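Local coordinates for protein quinone reductase (Klebsiella pneumoniae subsp. pneumoniae, PDB 4GI5) that binds flavin-adenine dinucleotide and probably reduces quinones at the expense of NAD(P)H, at residues V165-M170 with P206-L211; V173-W178 with V215-D220; S75-V80 with S90-A95; A30-R35 with D60-R65. One frame throughout, in Å; residues are numbered along the deposited sequence.

Contact 1: V165-M170 with P206-L211; sequences VGKRAM and PGFEVL
Ala169 presses its CB onto one face of the Phe208 ring, 3.7 Å from the ring centroid and only 19° off the ring normal, a CH-pi contact displaced toward the CG side of the ring. The same ring meets the CB of Lys167 obliquely, with CD1 nearest, while the lysine amine turns away to carbonyl oxygens at the end of helix 101-112 and just beyond, among them Ala113 O. On the sheet face that carries Arg168 and Glu209, guanidinium and carboxylate planes stand 67° apart, and the salt bridge from Arg168 NE to Glu209 OE1 is long at 3.5 Å. The extended arginine crosses Leu211 at about a right angle, with Leu211 CD2 3.6 Å from Arg168 NH1, and NH1 finds its firmer partners in Leu241 O and Thr244 O. Beneath these side chains the parallel strands 168-174 and 209-216 begin to pair: Glu209 N donates to Lys167 O, Ala169 N to Glu209 O, and Leu211 N to Ala169 O at 2.8 Å. Backbone bonds therefore set the register, the apolar face closes against Leu203 of helix 196-204, and the long, steeply angled ion pair is probably weak.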
# COMPACT_ATOMS: atom_id res chain seq x y z
N VAL B 165 -1.04 -13.61 -17.82
CA VAL B 165 -2.02 -14.69 -17.97
C VAL B 165 -1.27 -16.03 -18.09
O VAL B 165 -0.27 -16.12 -18.82
CB VAL B 165 -2.90 -14.48 -19.22
CG1 VAL B 165 -3.77 -15.73 -19.45
CG2 VAL B 165 -3.85 -13.40 -18.98
N GLY B 166 -1.78 -17.02 -17.41
CA GLY B 166 -1.13 -18.34 -17.39
C GLY B 166 -0.19 -18.53 -16.24
O GLY B 166 0.40 -19.64 -16.07
N LYS B 167 0.09 -17.44 -15.50
CA LYS B 167 1.05 -17.55 -14.37
C LYS B 167 0.24 -17.49 -13.13
O LYS B 167 -0.91 -17.01 -13.14
CB LYS B 167 2.07 -16.38 -14.33
CG LYS B 167 2.87 -16.22 -15.59
CD LYS B 167 3.87 -15.09 -15.55
CE LYS B 167 4.48 -14.76 -16.92
NZ LYS B 167 5.40 -15.85 -17.29
N ARG B 168 0.80 -17.97 -12.02
CA ARG B 168 0.13 -17.97 -10.68
C ARG B 168 0.99 -17.07 -9.78
O ARG B 168 2.18 -16.93 -9.97
CB ARG B 168 0.12 -19.37 -10.08
CG ARG B 168 -0.92 -20.26 -10.77
CD ARG B 168 -0.86 -21.76 -10.28
NE ARG B 168 -2.23 -22.27 -10.66
CZ ARG B 168 -3.14 -22.92 -9.90
NH1 ARG B 168 -2.89 -23.35 -8.65
NH2 ARG B 168 -4.33 -23.17 -10.43
N ALA B 169 0.33 -16.43 -8.83
CA ALA B 169 1.01 -15.55 -7.81
C ALA B 169 0.41 -15.82 -6.46
O ALA B 169 -0.77 -16.21 -6.27
CB ALA B 169 0.84 -14.08 -8.24
N MSE B 170 1.19 -15.63 -5.40
CA MSE B 170 0.73 -15.84 -4.02
C MSE B 170 1.55 -14.87 -3.13
O MSE B 170 2.73 -14.61 -3.42
CB MSE B 170 1.17 -17.24 -3.57
CG MSE B 170 0.63 -17.50 -2.22
SE MSE B 170 1.12 -19.41 -1.71
CE MSE B 170 3.03 -19.32 -1.31
N PRO B 206 -2.71 -7.50 -13.79
CA PRO B 206 -1.95 -7.83 -15.01
C PRO B 206 -2.07 -9.33 -15.44
O PRO B 206 -1.32 -9.78 -16.31
CB PRO B 206 -0.50 -7.46 -14.60
CG PRO B 206 -0.48 -7.75 -13.12
CD PRO B 206 -1.79 -7.27 -12.63
N GLY B 207 -2.97 -10.04 -14.83
CA GLY B 207 -3.46 -11.33 -15.30
C GLY B 207 -3.04 -12.57 -14.58
O GLY B 207 -3.34 -13.67 -15.04
N PHE B 208 -2.41 -12.46 -13.39
CA PHE B 208 -2.09 -13.62 -12.61
C PHE B 208 -3.37 -14.34 -12.20
O PHE B 208 -4.37 -13.70 -11.95
CB PHE B 208 -1.37 -13.31 -11.32
CG PHE B 208 0.11 -12.96 -11.51
CD1 PHE B 208 1.07 -13.92 -11.82
CD2 PHE B 208 0.56 -11.70 -11.25
CE1 PHE B 208 2.41 -13.55 -11.89
CE2 PHE B 208 1.87 -11.37 -11.32
CZ PHE B 208 2.83 -12.31 -11.64
N GLU B 209 -3.28 -15.66 -12.05
CA GLU B 209 -4.22 -16.40 -11.16
C GLU B 209 -3.67 -16.23 -9.73
O GLU B 209 -2.53 -16.62 -9.51
CB GLU B 209 -4.23 -17.88 -11.56
CG GLU B 209 -4.83 -18.08 -12.93
CD GLU B 209 -5.12 -19.56 -13.15
OE1 GLU B 209 -4.22 -20.38 -12.89
OE2 GLU B 209 -6.26 -19.90 -13.47
N VAL B 210 -4.47 -15.65 -8.83
CA VAL B 210 -3.96 -15.36 -7.52
C VAL B 210 -4.39 -16.47 -6.55
O VAL B 210 -5.58 -16.77 -6.40
CB VAL B 210 -4.52 -14.02 -7.03
CG1 VAL B 210 -3.84 -13.65 -5.72
CG2 VAL B 210 -4.36 -12.97 -8.16
N LEU B 211 -3.43 -17.10 -5.92
CA LEU B 211 -3.74 -18.07 -4.91
C LEU B 211 -4.08 -17.41 -3.60
O LEU B 211 -3.59 -16.30 -3.32
CB LEU B 211 -2.57 -19.02 -4.74
CG LEU B 211 -2.02 -19.63 -6.00
CD1 LEU B 211 -0.97 -20.60 -5.62
CD2 LEU B 211 -3.11 -20.37 -6.69

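Contact 2: V173-W178 with V215-D220; sequences VTAGGW and VFYRTD. With FAD (flavin-adenine dinucleotide), chain H.
Gly176 and Gly177 turn their amides toward the flavin, and both lean on the loop that follows strand 209-216. Gly177 N donates to FAD O2 at 2.8 Å and Gly176 N to FAD N1 at 3.1 Å, so both of these bonds to the pyrimidine edge come from backbone amides. Along the ribityl chain, Asp220 OD1 accepts a short 2.5 Å bond from FAD O3', while the hydroxyls of Thr174 and Thr219 both reach FAD O4'. One shell out, Thr219 N donates to Ala175 O and Arg218 N to Gly177 O at 2.9 Å, the latter from well above the carbonyl plane. A water accepts from Asp220 N and donates to Gly176 O, bridging the two loops. Farther from the cofactor, the Arg218 chain bends at chi3 (67°), which lays its guanidinium flat on Trp178, centres 3.8 Å apart and planes at 15°; Trp155 of the second subunit meets the same indole. Behind the loops, Phe216 N to Val173 O and Ala175 N to Phe216 O belong to the parallel pairing of the two strands. Loops at the carboxyl ends of adjacent parallel strands gripping flavin and ribityl are characteristic of the flavodoxin-like fold.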
# COMPACT_ATOMS: atom_id res chain seq x y z
N VAL B 173 2.92 -13.42 3.90
CA VAL B 173 2.91 -12.26 4.76
C VAL B 173 2.99 -12.65 6.22
O VAL B 173 2.29 -13.49 6.73
CB VAL B 173 1.58 -11.50 4.58
CG1 VAL B 173 1.55 -10.22 5.44
CG2 VAL B 173 1.40 -11.22 3.09
N THR B 174 3.85 -11.96 6.96
CA THR B 174 3.91 -12.07 8.39
C THR B 174 3.40 -10.81 9.05
O THR B 174 3.78 -9.72 8.62
CB THR B 174 5.39 -12.30 8.91
OG1 THR B 174 6.24 -11.31 8.33
CG2 THR B 174 5.98 -13.69 8.48
N ALA B 175 2.57 -10.95 10.06
CA ALA B 175 1.94 -9.82 10.73
C ALA B 175 2.14 -9.91 12.22
O ALA B 175 2.11 -11.01 12.83
CB ALA B 175 0.44 -9.81 10.38
N GLY B 176 2.33 -8.76 12.84
CA GLY B 176 2.41 -8.73 14.29
C GLY B 176 1.10 -8.88 15.01
O GLY B 176 1.06 -9.43 16.13
N GLY B 177 0.00 -8.41 14.42
CA GLY B 177 -1.30 -8.47 15.10
C GLY B 177 -1.83 -9.92 15.17
O GLY B 177 -1.40 -10.86 14.45
N TRP B 178 -2.86 -10.09 16.02
CA TRP B 178 -3.49 -11.40 16.15
C TRP B 178 -4.42 -11.70 15.00
O TRP B 178 -5.03 -10.79 14.37
CB TRP B 178 -4.30 -11.39 17.45
CG TRP B 178 -3.58 -11.11 18.66
CD1 TRP B 178 -2.29 -10.74 18.86
CD2 TRP B 178 -4.14 -11.34 19.97
NE1 TRP B 178 -2.04 -10.66 20.20
CE2 TRP B 178 -3.17 -11.02 20.89
CE3 TRP B 178 -5.39 -11.76 20.40
CZ2 TRP B 178 -3.40 -11.09 22.28
CZ3 TRP B 178 -5.63 -11.82 21.78
CH2 TRP B 178 -4.63 -11.52 22.68
N VAL B 215 -0.77 -16.19 5.35
CA VAL B 215 -0.57 -15.16 6.35
C VAL B 215 -0.37 -15.74 7.75
O VAL B 215 -1.18 -16.57 8.25
CB VAL B 215 -1.77 -14.18 6.42
CG1 VAL B 215 -1.52 -13.04 7.38
CG2 VAL B 215 -2.09 -13.70 5.03
N PHE B 216 0.75 -15.35 8.35
CA PHE B 216 1.07 -15.70 9.70
C PHE B 216 0.82 -14.53 10.67
O PHE B 216 1.18 -13.38 10.39
CB PHE B 216 2.53 -16.11 9.81
CG PHE B 216 2.90 -17.30 8.97
CD1 PHE B 216 2.17 -18.52 9.04
CD2 PHE B 216 3.87 -17.22 8.03
CE1 PHE B 216 2.54 -19.63 8.29
CE2 PHE B 216 4.23 -18.38 7.27
CZ PHE B 216 3.60 -19.53 7.41
N TYR B 217 0.23 -14.83 11.84
CA TYR B 217 -0.12 -13.81 12.81
C TYR B 217 0.70 -13.91 14.08
O TYR B 217 1.35 -14.97 14.34
CB TYR B 217 -1.57 -13.94 13.16
CG TYR B 217 -2.42 -13.74 11.98
CD1 TYR B 217 -2.78 -12.44 11.51
CD2 TYR B 217 -2.95 -14.85 11.28
CE1 TYR B 217 -3.58 -12.35 10.43
CE2 TYR B 217 -3.77 -14.66 10.18
CZ TYR B 217 -4.04 -13.34 9.77
OH TYR B 217 -4.87 -13.19 8.63
N ARG B 218 0.72 -12.86 14.88
CA ARG B 218 1.46 -12.81 16.13
C ARG B 218 2.90 -13.16 15.96
O ARG B 218 3.48 -13.87 16.76
CB ARG B 218 0.84 -13.74 17.21
CG ARG B 218 -0.54 -13.43 17.51
CD ARG B 218 -1.04 -14.13 18.86
NE ARG B 218 -0.37 -13.62 20.06
CZ ARG B 218 -0.91 -13.75 21.31
NH1 ARG B 218 -2.08 -14.39 21.49
NH2 ARG B 218 -0.30 -13.24 22.36
N THR B 219 3.51 -12.66 14.92
CA THR B 219 4.82 -13.12 14.55
C THR B 219 5.95 -12.57 15.38
O THR B 219 7.03 -13.18 15.33
CB THR B 219 5.15 -12.91 13.10
OG1 THR B 219 5.05 -11.54 12.78
CG2 THR B 219 4.16 -13.77 12.29
N ASP B 220 5.77 -11.45 16.07
CA ASP B 220 6.84 -10.86 16.83
C ASP B 220 7.27 -11.75 18.02
O ASP B 220 8.38 -11.57 18.46
CB ASP B 220 6.49 -9.44 17.33
CG ASP B 220 6.23 -8.43 16.12
OD1 ASP B 220 7.12 -8.30 15.32
OD2 ASP B 220 5.18 -7.71 16.11
PA FAD H . 11.83 -10.65 13.35
O1A FAD H . 13.07 -10.89 12.59
O2A FAD H . 11.59 -9.51 14.22
O5B FAD H . 11.52 -11.95 14.29
C5B FAD H . 10.28 -12.22 14.98
C4B FAD H . 10.51 -13.33 15.95
O4B FAD H . 10.66 -14.53 15.23
C3B FAD H . 11.69 -13.10 16.86
O3B FAD H . 11.21 -13.38 18.17
C2B FAD H . 12.61 -14.17 16.36
O2B FAD H . 13.58 -14.61 17.34
C1B FAD H . 11.75 -15.30 15.88
N9A FAD H . 12.50 -16.15 14.90
C8A FAD H . 13.41 -15.80 13.85
N7A FAD H . 13.89 -16.86 13.23
C5A FAD H . 13.36 -17.86 14.00
C6A FAD H . 13.52 -19.31 14.04
N6A FAD H . 14.25 -19.76 13.08
N1A FAD H . 12.84 -20.09 14.95
C2A FAD H . 12.04 -19.52 15.84
N3A FAD H . 11.88 -18.14 15.88
C4A FAD H . 12.49 -17.43 14.99
N1 FAD H . 1.99 -5.79 12.11
C2 FAD H . 0.70 -5.82 11.73
O2 FAD H . -0.10 -6.79 12.09
N3 FAD H . 0.16 -4.81 10.96
C4 FAD H . 0.85 -3.70 10.65
O4 FAD H . 0.39 -2.84 9.88
C4X FAD H . 2.23 -3.65 11.07
N5 FAD H . 3.00 -2.58 10.73
C5X FAD H . 4.38 -2.58 11.04
C6 FAD H . 5.16 -1.60 10.63
C7 FAD H . 6.54 -1.64 10.83
C7M FAD H . 7.40 -0.53 10.34
C8 FAD H . 7.10 -2.70 11.58
C8M FAD H . 8.58 -2.70 11.86
C9 FAD H . 6.32 -3.71 12.03
C9A FAD H . 4.92 -3.69 11.75
N10 FAD H . 4.11 -4.76 12.07
C10 FAD H . 2.76 -4.78 11.74
C1' FAD H . 4.63 -5.96 12.74
C2' FAD H . 5.31 -6.77 11.63
O2' FAD H . 4.45 -7.34 10.64
C3' FAD H . 6.16 -7.93 12.24
O3' FAD H . 7.18 -7.24 13.01
C4' FAD H . 6.88 -8.81 11.20
O4' FAD H . 5.93 -9.60 10.56
C5' FAD H . 7.84 -9.79 11.91
O5' FAD H . 8.59 -10.45 10.94
P FAD H . 10.21 -10.19 10.94
O1P FAD H . 10.78 -11.04 9.88
O2P FAD H . 10.58 -8.77 10.92
O3P FAD H . 10.50 -10.83 12.40
O HOH W 1 3.37 -10.22 17.34

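Contact 3: S75-V80 with S90-A95; sequences SGAPPV and SKQAFA
Helix 86-96 of the flavodoxin-like fold receives here the long loop that leads into it from strand 55-60, and residues 75-80 of that loop curl back against one flank of the helix. Two neighbouring helix positions, Gln92 and Ala93, do the touching. Gln92 reaches outward in a fully extended chain, with CG opposite the backbone N (chi1 -177°), and its amide end arrives beside Val80. The valine offers its CG2 branch, which lies 3.5 Å from Gln92 NE2, and its CB sits 3.8 Å from Gln92 OE1; the two side chains slant across one another, so an apolar branch rests against a polar amide. At the start of the segment, the methyl of Ala93 abuts the chain at Ser75, its CB 3.4 Å from Ser75 O and 4.2 Å from Ser75 CB. That carbonyl also accepts from Thr98 OG1, beyond the end of the helix, and the Ser75 hydroxyl is engaged with Ala72 O and Trp84 NE1, which ties the start of the segment to its own loop. At the other end, Val80 N is bonded to Asp89 OD2, one turn before Ala93 on the helix. With little surface shared, about 206 Å² in all, the direct contact is slight, and its polar link is made by solvent. A single water donates both of its protons across the gap, one to Pro78 O at 2.6 Å and the other to Gln92 OE1 at 2.8 Å.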
# COMPACT_ATOMS: atom_id res chain seq x y z
N SER B 75 13.88 6.15 -17.26
CA SER B 75 13.30 6.08 -18.62
C SER B 75 14.37 6.05 -19.69
O SER B 75 13.97 5.80 -20.85
CB SER B 75 12.25 7.18 -18.89
OG SER B 75 12.82 8.48 -18.81
N GLY B 76 15.65 6.37 -19.30
CA GLY B 76 16.79 6.23 -20.24
C GLY B 76 16.77 7.20 -21.45
O GLY B 76 17.34 6.94 -22.46
N ALA B 77 16.02 8.27 -21.38
CA ALA B 77 15.75 9.20 -22.55
C ALA B 77 15.24 10.47 -22.05
O ALA B 77 14.69 10.55 -20.95
CB ALA B 77 14.80 8.61 -23.51
N PRO B 78 15.37 11.55 -22.82
CA PRO B 78 14.75 12.78 -22.44
C PRO B 78 13.24 12.64 -22.41
O PRO B 78 12.70 11.72 -23.00
CB PRO B 78 15.14 13.78 -23.58
CG PRO B 78 16.29 13.12 -24.27
CD PRO B 78 16.15 11.62 -24.08
N PRO B 79 12.54 13.61 -21.78
CA PRO B 79 11.07 13.52 -21.76
C PRO B 79 10.47 13.45 -23.11
O PRO B 79 10.88 14.20 -24.04
CB PRO B 79 10.66 14.85 -21.11
CG PRO B 79 11.80 15.21 -20.25
CD PRO B 79 13.03 14.77 -21.04
N VAL B 80 9.48 12.63 -23.30
CA VAL B 80 8.83 12.55 -24.52
C VAL B 80 8.03 13.79 -24.90
O VAL B 80 8.00 14.14 -26.09
CB VAL B 80 8.00 11.25 -24.60
CG1 VAL B 80 6.80 11.30 -23.74
CG2 VAL B 80 7.54 10.93 -26.01
N SER B 90 7.17 6.11 -19.38
CA SER B 90 7.23 4.63 -19.35
C SER B 90 6.78 4.02 -20.64
O SER B 90 7.42 3.07 -21.12
CB SER B 90 6.38 4.08 -18.15
OG SER B 90 6.48 2.64 -18.17
N LYS B 91 5.69 4.49 -21.18
CA LYS B 91 5.12 3.94 -22.43
C LYS B 91 6.26 3.97 -23.52
O LYS B 91 6.55 2.95 -24.19
CB LYS B 91 4.02 4.78 -22.91
CG LYS B 91 3.47 4.33 -24.26
CD LYS B 91 2.25 5.13 -24.72
CE LYS B 91 1.91 4.65 -26.16
NZ LYS B 91 0.78 5.51 -26.48
N GLN B 92 6.91 5.10 -23.61
CA GLN B 92 8.05 5.23 -24.58
C GLN B 92 9.26 4.38 -24.20
O GLN B 92 9.79 3.68 -25.07
CB GLN B 92 8.44 6.69 -24.80
CG GLN B 92 9.54 6.73 -25.87
CD GLN B 92 10.08 8.10 -26.11
OE1 GLN B 92 10.74 8.75 -25.23
NE2 GLN B 92 9.78 8.59 -27.29
N ALA B 93 9.68 4.38 -22.93
CA ALA B 93 10.84 3.60 -22.52
C ALA B 93 10.67 2.14 -22.75
O ALA B 93 11.62 1.43 -23.21
CB ALA B 93 11.17 3.83 -21.09
N PHE B 94 9.49 1.62 -22.45
CA PHE B 94 9.23 0.21 -22.62
C PHE B 94 9.19 -0.12 -24.15
O PHE B 94 9.76 -1.14 -24.55
CB PHE B 94 7.90 -0.22 -22.00
CG PHE B 94 7.64 -1.69 -22.12
CD1 PHE B 94 8.20 -2.55 -21.21
CD2 PHE B 94 6.88 -2.20 -23.11
CE1 PHE B 94 8.06 -3.90 -21.31
CE2 PHE B 94 6.66 -3.59 -23.20
CZ PHE B 94 7.31 -4.42 -22.34
N ALA B 95 8.51 0.69 -24.92
CA ALA B 95 8.35 0.45 -26.38
C ALA B 95 9.70 0.59 -27.09
O ALA B 95 9.94 -0.17 -28.01
CB ALA B 95 7.35 1.39 -27.02
O HOH W 2 12.27 11.11 -25.52

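Contact 4: A30-R35 with D60-R65; sequences AHPEPR and DLYAMR. With FAD (flavin-adenine dinucleotide), chain H.
The ring of Pro32 lies over one face of the Tyr62 ring, with its N, CA and CB above it: Pro32 CB makes a CH-pi contact 3.8 Å from the ring centroid, 7° off the normal, and Pro32 N is 3.4 Å from Tyr62 CD2. The two side chains run side by side in the same direction, and Pro32 CD adds apolar packing at 3.5 Å from Tyr62 CE2. Tyr62 reaches this place with CG opposite the carbonyl carbon and beside the backbone N (chi1 -82°). Trp123 of the same chain packs on both residues, and Trp84 of the second subunit packs on Pro32.

Beside the ring, two waters join the loops. One, at the ring edge, accepts from His31 N and from Tyr62 N; the other donates to His31 O and to Asp60 OD1, at 2.9 Å from the latter. Asp60 OD1 also accepts from Ala63 N, an Asx motif that holds the carboxylate over the start of the turn from Tyr62 to Arg65.

His31 turns its side chain to the cofactor: NE2 donates to FAD O2P at 2.8 Å, and ND1 accepts from Glu33 N at 3.0 Å, almost exactly in the ring plane. The bond from the backbone probably fixes the rotation of the ring and favours the proton on NE2, so that the histidine is set as a donor to the diphosphate.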
# COMPACT_ATOMS: atom_id res chain seq x y z
N ALA B 30 11.28 -8.97 0.46
CA ALA B 30 11.55 -7.68 1.08
C ALA B 30 11.73 -7.75 2.57
O ALA B 30 10.79 -7.68 3.32
CB ALA B 30 10.40 -6.70 0.74
N HIS B 31 12.99 -7.91 3.04
CA HIS B 31 13.28 -7.76 4.46
C HIS B 31 14.73 -7.35 4.54
O HIS B 31 15.53 -7.95 3.85
CB HIS B 31 13.05 -9.05 5.26
CG HIS B 31 12.96 -8.78 6.72
ND1 HIS B 31 14.04 -8.37 7.48
CD2 HIS B 31 11.89 -8.75 7.57
CE1 HIS B 31 13.67 -8.21 8.72
NE2 HIS B 31 12.36 -8.39 8.80
N PRO B 32 15.01 -6.33 5.36
CA PRO B 32 16.38 -5.83 5.47
C PRO B 32 17.38 -6.75 6.25
O PRO B 32 18.59 -6.65 6.05
CB PRO B 32 16.17 -4.55 6.25
CG PRO B 32 15.00 -4.64 7.01
CD PRO B 32 14.08 -5.48 6.10
N GLU B 33 16.91 -7.75 6.96
CA GLU B 33 17.81 -8.56 7.85
C GLU B 33 17.73 -10.03 7.54
O GLU B 33 16.73 -10.73 7.71
CB GLU B 33 17.50 -8.26 9.31
CG GLU B 33 18.19 -9.19 10.36
CD GLU B 33 19.72 -9.19 10.20
OE1 GLU B 33 20.24 -8.07 10.18
OE2 GLU B 33 20.27 -10.30 10.03
N PRO B 34 18.86 -10.63 7.10
CA PRO B 34 18.89 -12.00 6.70
C PRO B 34 18.64 -12.98 7.79
O PRO B 34 18.17 -14.10 7.55
CB PRO B 34 20.35 -12.19 6.14
CG PRO B 34 20.89 -10.83 6.03
CD PRO B 34 20.08 -9.86 6.75
N ARG B 35 18.95 -12.61 9.07
CA ARG B 35 18.64 -13.50 10.22
C ARG B 35 17.22 -13.36 10.83
O ARG B 35 16.89 -13.97 11.81
CB ARG B 35 19.70 -13.27 11.34
CG ARG B 35 21.12 -13.58 10.80
CD ARG B 35 22.15 -13.12 11.87
NE ARG B 35 21.91 -13.94 13.05
CZ ARG B 35 22.49 -13.62 14.24
NH1 ARG B 35 23.25 -12.62 14.30
NH2 ARG B 35 22.29 -14.32 15.29
N ASP B 60 15.96 -10.44 -4.00
CA ASP B 60 16.10 -10.02 -2.65
C ASP B 60 16.36 -8.54 -2.70
O ASP B 60 17.49 -8.02 -3.00
CB ASP B 60 17.22 -10.83 -1.96
CG ASP B 60 17.48 -10.38 -0.54
OD1 ASP B 60 17.17 -9.22 -0.06
OD2 ASP B 60 18.10 -11.23 0.20
N LEU B 61 15.29 -7.76 -2.54
CA LEU B 61 15.39 -6.32 -2.82
C LEU B 61 16.39 -5.52 -2.01
O LEU B 61 17.13 -4.71 -2.60
CB LEU B 61 13.99 -5.67 -2.71
CG LEU B 61 12.95 -6.33 -3.60
CD1 LEU B 61 11.56 -5.69 -3.35
CD2 LEU B 61 13.27 -6.32 -5.09
N TYR B 62 16.47 -5.79 -0.72
CA TYR B 62 17.45 -5.12 0.11
C TYR B 62 18.92 -5.55 -0.33
O TYR B 62 19.79 -4.65 -0.41
CB TYR B 62 17.23 -5.35 1.56
CG TYR B 62 16.18 -4.44 2.15
CD1 TYR B 62 16.50 -3.14 2.57
CD2 TYR B 62 14.87 -4.87 2.33
CE1 TYR B 62 15.52 -2.32 3.19
CE2 TYR B 62 13.90 -4.08 2.88
CZ TYR B 62 14.24 -2.85 3.35
OH TYR B 62 13.32 -2.06 4.06
N ALA B 63 19.08 -6.82 -0.62
CA ALA B 63 20.48 -7.33 -0.98
C ALA B 63 20.88 -6.69 -2.27
O ALA B 63 22.07 -6.34 -2.47
CB ALA B 63 20.46 -8.84 -1.03
N MSE B 64 19.94 -6.42 -3.19
CA MSE B 64 20.21 -5.84 -4.51
C MSE B 64 20.30 -4.29 -4.43
O MSE B 64 20.49 -3.66 -5.42
CB MSE B 64 19.07 -6.20 -5.50
CG MSE B 64 18.99 -7.65 -5.77
SE MSE B 64 17.07 -7.83 -6.57
CE MSE B 64 18.34 -8.09 -7.77
N ARG B 65 20.05 -3.70 -3.28
CA ARG B 65 19.99 -2.23 -3.04
C ARG B 65 19.00 -1.63 -4.07
O ARG B 65 19.24 -0.70 -4.79
CB ARG B 65 21.36 -1.56 -3.15
CG ARG B 65 22.39 -2.25 -2.24
CD ARG B 65 23.81 -1.73 -2.52
NE ARG B 65 23.90 -0.41 -1.91
CZ ARG B 65 23.96 0.77 -2.54
NH1 ARG B 65 23.96 0.89 -3.88
NH2 ARG B 65 24.01 1.88 -1.80
PA FAD H . 11.83 -10.65 13.35
O1A FAD H . 13.07 -10.89 12.59
O2A FAD H . 11.59 -9.51 14.22
O5B FAD H . 11.52 -11.95 14.29
C5B FAD H . 10.28 -12.22 14.98
C4B FAD H . 10.51 -13.33 15.95
O4B FAD H . 10.66 -14.53 15.23
C3B FAD H . 11.69 -13.10 16.86
O3B FAD H . 11.21 -13.38 18.17
C2B FAD H . 12.61 -14.17 16.36
O2B FAD H . 13.58 -14.61 17.34
C1B FAD H . 11.75 -15.30 15.88
N9A FAD H . 12.50 -16.15 14.90
C8A FAD H . 13.41 -15.80 13.85
N7A FAD H . 13.89 -16.86 13.23
C5A FAD H . 13.36 -17.86 14.00
C6A FAD H . 13.52 -19.31 14.04
N6A FAD H . 14.25 -19.76 13.08
N1A FAD H . 12.84 -20.09 14.95
C2A FAD H . 12.04 -19.52 15.84
N3A FAD H . 11.88 -18.14 15.88
C4A FAD H . 12.49 -17.43 14.99
N1 FAD H . 1.99 -5.79 12.11
C2 FAD H . 0.70 -5.82 11.73
O2 FAD H . -0.10 -6.79 12.09
N3 FAD H . 0.16 -4.81 10.96
C4 FAD H . 0.85 -3.70 10.65
O4 FAD H . 0.39 -2.84 9.88
C4X FAD H . 2.23 -3.65 11.07
N5 FAD H . 3.00 -2.58 10.73
C5X FAD H . 4.38 -2.58 11.04
C6 FAD H . 5.16 -1.60 10.63
C7 FAD H . 6.54 -1.64 10.83
C7M FAD H . 7.40 -0.53 10.34
C8 FAD H . 7.10 -2.70 11.58
C8M FAD H . 8.58 -2.70 11.86
C9 FAD H . 6.32 -3.71 12.03
C9A FAD H . 4.92 -3.69 11.75
N10 FAD H . 4.11 -4.76 12.07
C10 FAD H . 2.76 -4.78 11.74
C1' FAD H . 4.63 -5.96 12.74
C2' FAD H . 5.31 -6.77 11.63
O2' FAD H . 4.45 -7.34 10.64
C3' FAD H . 6.16 -7.93 12.24
O3' FAD H . 7.18 -7.24 13.01
C4' FAD H . 6.88 -8.81 11.20
O4' FAD H . 5.93 -9.60 10.56
C5' FAD H . 7.84 -9.79 11.91
O5' FAD H . 8.59 -10.45 10.94
P FAD H . 10.21 -10.19 10.94
O1P FAD H . 10.78 -11.04 9.88
O2P FAD H . 10.58 -8.77 10.92
O3P FAD H . 10.50 -10.83 12.40
O HOH W 3 14.95 -7.92 0.66
O HOH W 4 18.13 -8.70 2.60

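Overall arrangement
Along the chain contact 4 closes first, then contact 3, while contacts 1 and 2 interleave. All four belong to the flavodoxin-like fold. Contacts 1 and 2 share strands 168-174 and 209-216, the latter an outermost strand of the five-stranded parallel sheet; contact 1 lies at the beginnings and contact 2 at the carboxyl ends of these strands, centres 24 Å apart. Contact 4 joins the loops after strands 24-29 and 55-60; its centre is 19 Å from that of contact 2, and both meet the same FAD and the second subunit. The centres of contacts 2 and 3 are about 40 Å apart, on opposite sides of the chain's centre. Cofactor binding thus gathers loops from separate strands.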